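Local coordinates for penicillin-binding protein 2B (Streptococcus pneumoniae, PDB 2WAD) that cross-links the peptide stems of neighbouring glycan strands as a peptidoglycan transpeptidase of the elongasome and is bound by penicillin, at residues A[466-479]-A[503-516]. Numbering follows the deposited sequence.
Unlike the reference sequence in segment 466-479: G476 (reference Glu). Unlike the reference sequence in segment 503-516: N508 (reference Ser), F512 (reference Tyr).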
ATOM      1  N   VAL A 466     -39.087  -0.078  20.409  1.00 48.63           N
ATOM      2  CA  VAL A 466     -37.778  -0.553  20.843  1.00 49.96           C
ATOM      3  C   VAL A 466     -37.084   0.373  21.842  1.00 50.35           C
ATOM      4  O   VAL A 466     -36.932   1.572  21.595  1.00 51.64           O
ATOM      5  CB  VAL A 466     -36.846  -0.949  19.666  1.00 50.39           C
ATOM      6  CG1 VAL A 466     -35.573  -1.591  20.211  1.00 45.44           C
ATOM      7  CG2 VAL A 466     -37.540  -1.934  18.728  1.00 44.76           C
ATOM      8  N   GLY A 467     -36.688  -0.193  22.980  1.00 53.41           N
ATOM      9  CA  GLY A 467     -35.894   0.527  23.989  1.00 55.68           C
ATOM     10  C   GLY A 467     -34.422   0.673  23.628  1.00 57.02           C
ATOM     11  O   GLY A 467     -33.764  -0.317  23.284  1.00 57.12           O
ATOM     12  N   THR A 468     -33.888   1.891  23.700  1.00 57.55           N
ATOM     13  CA  THR A 468     -32.553   2.142  23.148  1.00 58.00           C
ATOM     14  C   THR A 468     -31.453   2.366  24.183  1.00 56.99           C
ATOM     15  O   THR A 468     -30.354   2.829  23.858  1.00 55.82           O
ATOM     16  CB  THR A 468     -32.562   3.305  22.155  1.00 58.68           C
ATOM     17  OG1 THR A 468     -32.956   4.488  22.853  1.00 62.63           O
ATOM     18  CG2 THR A 468     -33.516   3.021  20.986  1.00 57.06           C
ATOM     19  N   SER A 469     -31.736   2.000  25.429  1.00 56.22           N
ATOM     20  CA  SER A 469     -30.742   2.115  26.494  1.00 57.68           C
ATOM     21  C   SER A 469     -29.497   1.280  26.184  1.00 55.90           C
ATOM     22  O   SER A 469     -28.389   1.638  26.575  1.00 55.48           O
ATOM     23  CB  SER A 469     -31.324   1.714  27.861  1.00 56.44           C
ATOM     24  OG  SER A 469     -31.977   0.455  27.796  1.00 61.94           O
ATOM     25  N   ASN A 470     -29.681   0.158  25.496  1.00 53.24           N
ATOM     26  CA  ASN A 470     -28.560  -0.713  25.144  1.00 51.38           C
ATOM     27  C   ASN A 470     -28.020  -0.568  23.715  1.00 49.15           C
ATOM     28  O   ASN A 470     -27.341  -1.466  23.225  1.00 49.14           O
ATOM     29  CB  ASN A 470     -28.948  -2.169  25.371  1.00 50.99           C
ATOM     30  CG  ASN A 470     -28.959  -2.542  26.833  1.00 54.66           C
ATOM     31  OD1 ASN A 470     -28.158  -2.034  27.616  1.00 58.59           O
ATOM     32  ND2 ASN A 470     -29.863  -3.441  27.208  1.00 47.68           N
ATOM     33  N   LEU A 471     -28.313   0.548  23.058  1.00 45.85           N
ATOM     34  CA  LEU A 471     -27.917   0.779  21.675  1.00 44.41           C
ATOM     35  C   LEU A 471     -26.403   0.909  21.480  1.00 45.87           C
ATOM     36  O   LEU A 471     -25.816   0.257  20.611  1.00 44.56           O
ATOM     37  CB  LEU A 471     -28.642   2.015  21.148  1.00 41.33           C
ATOM     38  CG  LEU A 471     -28.319   2.505  19.745  1.00 45.38           C
ATOM     39  CD1 LEU A 471     -28.534   1.368  18.729  1.00 45.13           C
ATOM     40  CD2 LEU A 471     -29.174   3.745  19.440  1.00 44.08           C
ATOM     41  N   GLU A 472     -25.748   1.738  22.283  1.00 45.24           N
ATOM     42  CA  GLU A 472     -24.306   1.901  22.119  1.00 45.86           C
ATOM     43  C   GLU A 472     -23.550   0.631  22.412  1.00 45.87           C
ATOM     44  O   GLU A 472     -22.584   0.286  21.716  1.00 43.75           O
ATOM     45  CB  GLU A 472     -23.771   3.026  23.000  1.00 45.87           C
ATOM     46  CG  GLU A 472     -24.244   4.385  22.509  1.00 54.75           C
ATOM     47  CD  GLU A 472     -23.497   5.521  23.173  1.00 61.20           C
ATOM     48  OE1 GLU A 472     -23.872   6.676  22.914  1.00 61.18           O
ATOM     49  OE2 GLU A 472     -22.538   5.254  23.934  1.00 70.60           O
ATOM     50  N   SER A 473     -23.998  -0.031  23.476  1.00 43.65           N
ATOM     51  CA  SER A 473     -23.438  -1.303  23.907  1.00 42.66           C
ATOM     52  C   SER A 473     -23.560  -2.331  22.769  1.00 41.77           C
ATOM     53  O   SER A 473     -22.581  -2.996  22.403  1.00 41.60           O
ATOM     54  CB  SER A 473     -24.227  -1.732  25.145  1.00 42.90           C
ATOM     55  OG  SER A 473     -24.068  -3.097  25.450  1.00 45.67           O
ATOM     56  N   ALA A 474     -24.762  -2.418  22.201  1.00 37.87           N
ATOM     57  CA  ALA A 474     -25.087  -3.335  21.117  1.00 39.33           C
ATOM     58  C   ALA A 474     -24.291  -3.093  19.828  1.00 37.07           C
ATOM     59  O   ALA A 474     -23.668  -4.015  19.311  1.00 38.19           O
ATOM     60  CB  ALA A 474     -26.565  -3.322  20.844  1.00 36.13           C
ATOM     61  N   MET A 475     -24.274  -1.848  19.352  1.00 39.46           N
ATOM     62  CA  MET A 475     -23.472  -1.465  18.189  1.00 38.35           C
ATOM     63  C   MET A 475     -21.992  -1.773  18.415  1.00 39.94           C
ATOM     64  O   MET A 475     -21.281  -2.204  17.506  1.00 39.64           O
ATOM     65  CB  MET A 475     -23.704   0.008  17.833  1.00 34.75           C
ATOM     66  CG  MET A 475     -22.993   0.451  16.550  1.00 37.80           C
ATOM     67  SD  MET A 475     -23.545  -0.400  15.048  1.00 39.34           S
ATOM     68  CE  MET A 475     -24.277   0.977  14.152  1.00 38.23           C
ATOM     69  N   GLY A 476     -21.522  -1.614  19.649  1.00 40.56           N
ATOM     70  CA  GLY A 476     -20.131  -1.958  19.961  1.00 39.04           C
ATOM     71  C   GLY A 476     -19.833  -3.443  19.859  1.00 39.21           C
ATOM     72  O   GLY A 476     -18.755  -3.857  19.408  1.00 38.11           O
ATOM     73  N   LYS A 477     -20.778  -4.261  20.307  1.00 37.71           N
ATOM     74  CA  LYS A 477     -20.583  -5.706  20.275  1.00 38.71           C
ATOM     75  C   LYS A 477     -20.618  -6.263  18.851  1.00 39.57           C
ATOM     76  O   LYS A 477     -19.858  -7.179  18.528  1.00 39.02           O
ATOM     77  CB  LYS A 477     -21.637  -6.408  21.119  1.00 39.79           C
ATOM     78  CG  LYS A 477     -21.441  -6.299  22.621  1.00 43.90           C
ATOM     79  CD  LYS A 477     -22.653  -6.877  23.351  1.00 43.66           C
ATOM     80  CE  LYS A 477     -22.546  -6.642  24.861  1.00 54.35           C
ATOM     81  NZ  LYS A 477     -23.457  -7.535  25.640  1.00 52.44           N
ATOM     82  N   LEU A 478     -21.529  -5.729  18.034  1.00 37.99           N
ATOM     83  CA  LEU A 478     -21.626  -6.081  16.623  1.00 35.98           C
ATOM     84  C   LEU A 478     -20.333  -5.716  15.904  1.00 36.13           C
ATOM     85  O   LEU A 478     -19.742  -6.577  15.243  1.00 34.67           O
ATOM     86  CB  LEU A 478     -22.836  -5.378  15.959  1.00 35.56           C
ATOM     87  CG  LEU A 478     -23.122  -5.733  14.487  1.00 34.77           C
ATOM     88  CD1 LEU A 478     -23.656  -7.186  14.333  1.00 33.37           C
ATOM     89  CD2 LEU A 478     -24.096  -4.750  13.832  1.00 34.51           C
ATOM     90  N   ARG A 479     -19.903  -4.454  16.035  1.00 34.22           N
ATOM     91  CA  ARG A 479     -18.706  -3.966  15.355  1.00 31.58           C
ATOM     92  C   ARG A 479     -17.433  -4.655  15.845  1.00 35.82           C
ATOM     93  O   ARG A 479     -16.426  -4.789  15.118  1.00 34.48           O
ATOM     94  CB  ARG A 479     -18.561  -2.446  15.467  1.00 34.98           C
ATOM     95  CG  ARG A 479     -19.600  -1.601  14.723  1.00 31.36           C
ATOM     96  CD  ARG A 479     -19.324  -0.104  14.907  1.00 29.35           C
ATOM     97  NE  ARG A 479     -19.907   0.704  13.834  1.00 34.51           N
ATOM     98  CZ  ARG A 479     -20.247   1.985  13.933  1.00 37.16           C
ATOM     99  NH1 ARG A 479     -20.059   2.647  15.077  1.00 32.55           N
ATOM    100  NH2 ARG A 479     -20.763   2.618  12.885  1.00 31.74           N
ATOM    101  N   VAL A 503     -16.753   4.165   9.231  1.00 40.38           N
ATOM    102  CA  VAL A 503     -17.428   3.587  10.391  1.00 38.68           C
ATOM    103  C   VAL A 503     -17.906   4.745  11.261  1.00 40.31           C
ATOM    104  O   VAL A 503     -17.167   5.256  12.106  1.00 41.36           O
ATOM    105  CB  VAL A 503     -16.445   2.711  11.223  1.00 41.51           C
ATOM    106  CG1 VAL A 503     -17.180   2.034  12.409  1.00 34.43           C
ATOM    107  CG2 VAL A 503     -15.717   1.689  10.333  1.00 35.34           C
ATOM    108  N   PRO A 504     -19.154   5.168  11.057  1.00 39.36           N
ATOM    109  CA  PRO A 504     -19.648   6.370  11.705  1.00 39.38           C
ATOM    110  C   PRO A 504     -19.794   6.229  13.220  1.00 42.95           C
ATOM    111  O   PRO A 504     -20.413   5.276  13.718  1.00 41.90           O
ATOM    112  CB  PRO A 504     -20.979   6.642  11.004  1.00 39.32           C
ATOM    113  CG  PRO A 504     -20.929   5.793   9.690  1.00 35.63           C
ATOM    114  CD  PRO A 504     -20.098   4.616  10.065  1.00 39.47           C
ATOM    115  N   LYS A 505     -19.153   7.158  13.930  1.00 43.69           N
ATOM    116  CA  LYS A 505     -19.154   7.163  15.390  1.00 44.84           C
ATOM    117  C   LYS A 505     -20.471   7.677  15.950  1.00 42.68           C
ATOM    118  O   LYS A 505     -20.800   7.440  17.111  1.00 44.58           O
ATOM    119  CB  LYS A 505     -17.975   7.981  15.925  1.00 43.03           C
ATOM    120  CG  LYS A 505     -16.673   7.242  15.778  1.00 42.77           C
ATOM    121  CD  LYS A 505     -15.487   8.048  16.252  1.00 47.16           C
ATOM    122  CE  LYS A 505     -14.197   7.294  15.967  1.00 48.05           C
ATOM    123  NZ  LYS A 505     -13.881   7.220  14.497  1.00 45.77           N
ATOM    124  N   GLU A 506     -21.211   8.387  15.114  1.00 42.52           N
ATOM    125  CA  GLU A 506     -22.544   8.864  15.449  1.00 44.31           C
ATOM    126  C   GLU A 506     -23.527   7.990  14.666  1.00 44.28           C
ATOM    127  O   GLU A 506     -23.348   7.810  13.453  1.00 42.01           O
ATOM    128  CB  GLU A 506     -22.671  10.317  14.964  1.00 45.77           C
ATOM    129  CG  GLU A 506     -24.009  11.011  15.260  1.00 54.80           C
ATOM    130  CD  GLU A 506     -24.105  12.408  14.650  1.00 70.98           C
ATOM    131  OE1 GLU A 506     -23.400  12.676  13.645  1.00 81.20           O
ATOM    132  OE2 GLU A 506     -24.877  13.250  15.166  1.00 71.70           O
ATOM    133  N   TYR A 507     -24.571   7.483  15.322  1.00 43.20           N
ATOM    134  CA  TYR A 507     -25.519   6.582  14.654  1.00 44.55           C
ATOM    135  C   TYR A 507     -26.762   6.405  15.507  1.00 45.50           C
ATOM    136  O   TYR A 507     -26.702   6.602  16.715  1.00 44.91           O
ATOM    137  CB  TYR A 507     -24.891   5.194  14.427  1.00 44.63           C
ATOM    138  CG  TYR A 507     -24.338   4.646  15.716  1.00 46.51           C
ATOM    139  CD1 TYR A 507     -23.029   4.924  16.116  1.00 45.19           C
ATOM    140  CD2 TYR A 507     -25.143   3.898  16.566  1.00 44.24           C
ATOM    141  CE1 TYR A 507     -22.537   4.450  17.327  1.00 40.52           C
ATOM    142  CE2 TYR A 507     -24.660   3.426  17.772  1.00 38.99           C
ATOM    143  CZ  TYR A 507     -23.366   3.725  18.154  1.00 44.54           C
ATOM    144  OH  TYR A 507     -22.903   3.257  19.362  1.00 44.32           O
ATOM    145  N   ASN A 508     -27.869   5.988  14.890  1.00 43.96           N
ATOM    146  CA  ASN A 508     -29.088   5.652  15.611  1.00 41.65           C
ATOM    147  C   ASN A 508     -29.492   4.175  15.489  1.00 42.89           C
ATOM    148  O   ASN A 508     -28.775   3.361  14.917  1.00 39.96           O
ATOM    149  CB  ASN A 508     -30.246   6.516  15.094  1.00 43.60           C
ATOM    150  CG  ASN A 508     -30.511   6.306  13.612  1.00 45.31           C
ATOM    151  OD1 ASN A 508     -30.364   5.202  13.095  1.00 40.92           O
ATOM    152  ND2 ASN A 508     -30.893   7.369  12.921  1.00 40.96           N
ATOM    153  N   PHE A 509     -30.668   3.841  16.017  1.00 42.50           N
ATOM    154  CA  PHE A 509     -31.156   2.464  16.026  1.00 41.46           C
ATOM    155  C   PHE A 509     -31.344   1.865  14.640  1.00 41.63           C
ATOM    156  O   PHE A 509     -31.047   0.684  14.441  1.00 40.45           O
ATOM    157  CB  PHE A 509     -32.456   2.352  16.831  1.00 41.21           C
ATOM    158  CG  PHE A 509     -33.126   1.006  16.742  1.00 38.67           C
ATOM    159  CD1 PHE A 509     -32.646  -0.064  17.461  1.00 35.28           C
ATOM    160  CD2 PHE A 509     -34.249   0.825  15.949  1.00 37.50           C
ATOM    161  CE1 PHE A 509     -33.264  -1.308  17.368  1.00 40.35           C
ATOM    162  CE2 PHE A 509     -34.884  -0.403  15.850  1.00 38.36           C
ATOM    163  CZ  PHE A 509     -34.392  -1.481  16.564  1.00 38.08           C
ATOM    164  N   ALA A 510     -31.877   2.650  13.704  1.00 41.24           N
ATOM    165  CA  ALA A 510     -32.064   2.174  12.334  1.00 39.65           C
ATOM    166  C   ALA A 510     -30.719   1.821  11.687  1.00 40.30           C
ATOM    167  O   ALA A 510     -30.628   0.829  10.943  1.00 40.50           O
ATOM    168  CB  ALA A 510     -32.871   3.198  11.474  1.00 36.85           C
ATOM    169  N   ASN A 511     -29.681   2.603  11.989  1.00 37.99           N
ATOM    170  CA  ASN A 511     -28.329   2.326  11.516  1.00 40.51           C
ATOM    171  C   ASN A 511     -27.735   1.005  12.038  1.00 40.73           C
ATOM    172  O   ASN A 511     -27.118   0.252  11.285  1.00 40.03           O
ATOM    173  CB  ASN A 511     -27.369   3.466  11.893  1.00 42.40           C
ATOM    174  CG  ASN A 511     -27.744   4.820  11.275  1.00 48.27           C
ATOM    175  OD1 ASN A 511     -28.381   4.929  10.206  1.00 42.79           O
ATOM    176  ND2 ASN A 511     -27.312   5.872  11.964  1.00 35.56           N
ATOM    177  N   PHE A 512     -27.890   0.749  13.335  1.00 36.91           N
ATOM    178  CA  PHE A 512     -27.473  -0.499  13.960  1.00 35.16           C
ATOM    179  C   PHE A 512     -28.110  -1.682  13.239  1.00 37.00           C
ATOM    180  O   PHE A 512     -27.414  -2.615  12.844  1.00 37.49           O
ATOM    181  CB  PHE A 512     -27.876  -0.484  15.450  1.00 32.64           C
ATOM    182  CG  PHE A 512     -27.816  -1.835  16.135  1.00 35.90           C
ATOM    183  CD1 PHE A 512     -26.612  -2.483  16.354  1.00 33.69           C
ATOM    184  CD2 PHE A 512     -28.980  -2.449  16.572  1.00 34.26           C
ATOM    185  CE1 PHE A 512     -26.563  -3.710  17.003  1.00 37.18           C
ATOM    186  CE2 PHE A 512     -28.940  -3.672  17.214  1.00 34.04           C
ATOM    187  CZ  PHE A 512     -27.743  -4.321  17.424  1.00 33.54           C
ATOM    188  N   ILE A 513     -29.433  -1.638  13.078  1.00 37.02           N
ATOM    189  CA  ILE A 513     -30.185  -2.657  12.360  1.00 36.40           C
ATOM    190  C   ILE A 513     -29.656  -2.861  10.928  1.00 37.83           C
ATOM    191  O   ILE A 513     -29.366  -3.995  10.552  1.00 37.32           O
ATOM    192  CB  ILE A 513     -31.688  -2.337  12.356  1.00 35.87           C
ATOM    193  CG1 ILE A 513     -32.272  -2.478  13.772  1.00 35.81           C
ATOM    194  CG2 ILE A 513     -32.427  -3.252  11.386  1.00 40.52           C
ATOM    195  CD1 ILE A 513     -32.002  -3.858  14.452  1.00 30.53           C
ATOM    196  N   THR A 514     -29.506  -1.796  10.140  1.00 37.73           N
ATOM    197  CA  THR A 514     -28.973  -1.945   8.783  1.00 37.92           C
ATOM    198  C   THR A 514     -27.528  -2.452   8.763  1.00 38.79           C
ATOM    199  O   THR A 514     -27.129  -3.124   7.806  1.00 37.38           O
ATOM    200  CB  THR A 514     -29.052  -0.657   7.924  1.00 38.19           C
ATOM    201  OG1 THR A 514     -28.438   0.439   8.623  1.00 41.98           O
ATOM    202  CG2 THR A 514     -30.528  -0.311   7.564  1.00 38.07           C
ATOM    203  N   ASN A 515     -26.733  -2.097   9.773  1.00 36.60           N
ATOM    204  CA  ASN A 515     -25.346  -2.587   9.834  1.00 36.98           C
ATOM    205  C   ASN A 515     -25.342  -4.104   9.862  1.00 33.21           C
ATOM    206  O   ASN A 515     -24.459  -4.737   9.294  1.00 34.65           O
ATOM    207  CB  ASN A 515     -24.599  -1.995  11.045  1.00 34.01           C
ATOM    208  CG  ASN A 515     -23.106  -1.839  10.802  1.00 37.58           C
ATOM    209  OD1 ASN A 515     -22.652  -1.680   9.667  1.00 31.37           O
ATOM    210  ND2 ASN A 515     -22.335  -1.832  11.887  1.00 35.75           N
ATOM    211  N   ALA A 516     -26.374  -4.677  10.482  1.00 36.96           N
ATOM    212  CA  ALA A 516     -26.511  -6.128  10.644  1.00 37.08           C
ATOM    213  C   ALA A 516     -26.653  -6.913   9.337  1.00 38.57           C
ATOM    214  O   ALA A 516     -26.357  -8.117   9.281  1.00 35.50           O
ATOM    215  CB  ALA A 516     -27.673  -6.460  11.584  1.00 36.68           C
TER
HETATM  216  O   HOH W   1     -20.205   1.758  20.815  1.00 57.67           O
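Two helices of the penicillin-binding transpeptidase domain, 471-479 and 509-515, pack nearly parallel here, with F512 of the second set as a knob among L471, A474, M475 and L478 of the first. Their axes come within 10.4 Å at 22°. F512 CZ meets A474 CB at 3.8 Å, and L471 CD1 lies against F512 CB. M475 fills the groove between F512 and Y507. Its CG, anti to the backbone N (chi1 -175°), lies over one face of the Y507 ring, 3.8 Å from the centroid. A bend at chi2 turns M475 SD to the F512 ring edge, in plane, a Met-aromatic contact, and CE reaches F512 CA at 3.5 Å. Y507 OH lies 3.4 Å from E472 CA.

R479 reaches the 503-507 loop. Its NH1 and NH2 both donate to P504 O, at 3.0 and 2.8 Å, from the same face of the carbonyl plane. V503 CG1 and M475 CG cover opposite faces of the guanidinium, sandwiching it and limiting its rotation. NH2 also forms a salt bridge with D521, whose backbone N donates to N515 OD1.

At the other end, V466 CG1 touches F509 CE1, and F415 meets the F509 ring edge-to-face. Helix 445-455 packs on F512 and A516 through A452, and A516 O accepts from T392 of helix 389-398. The side chain of A516 lies about 10 Å from that of S386, the probable acyl-ester serine.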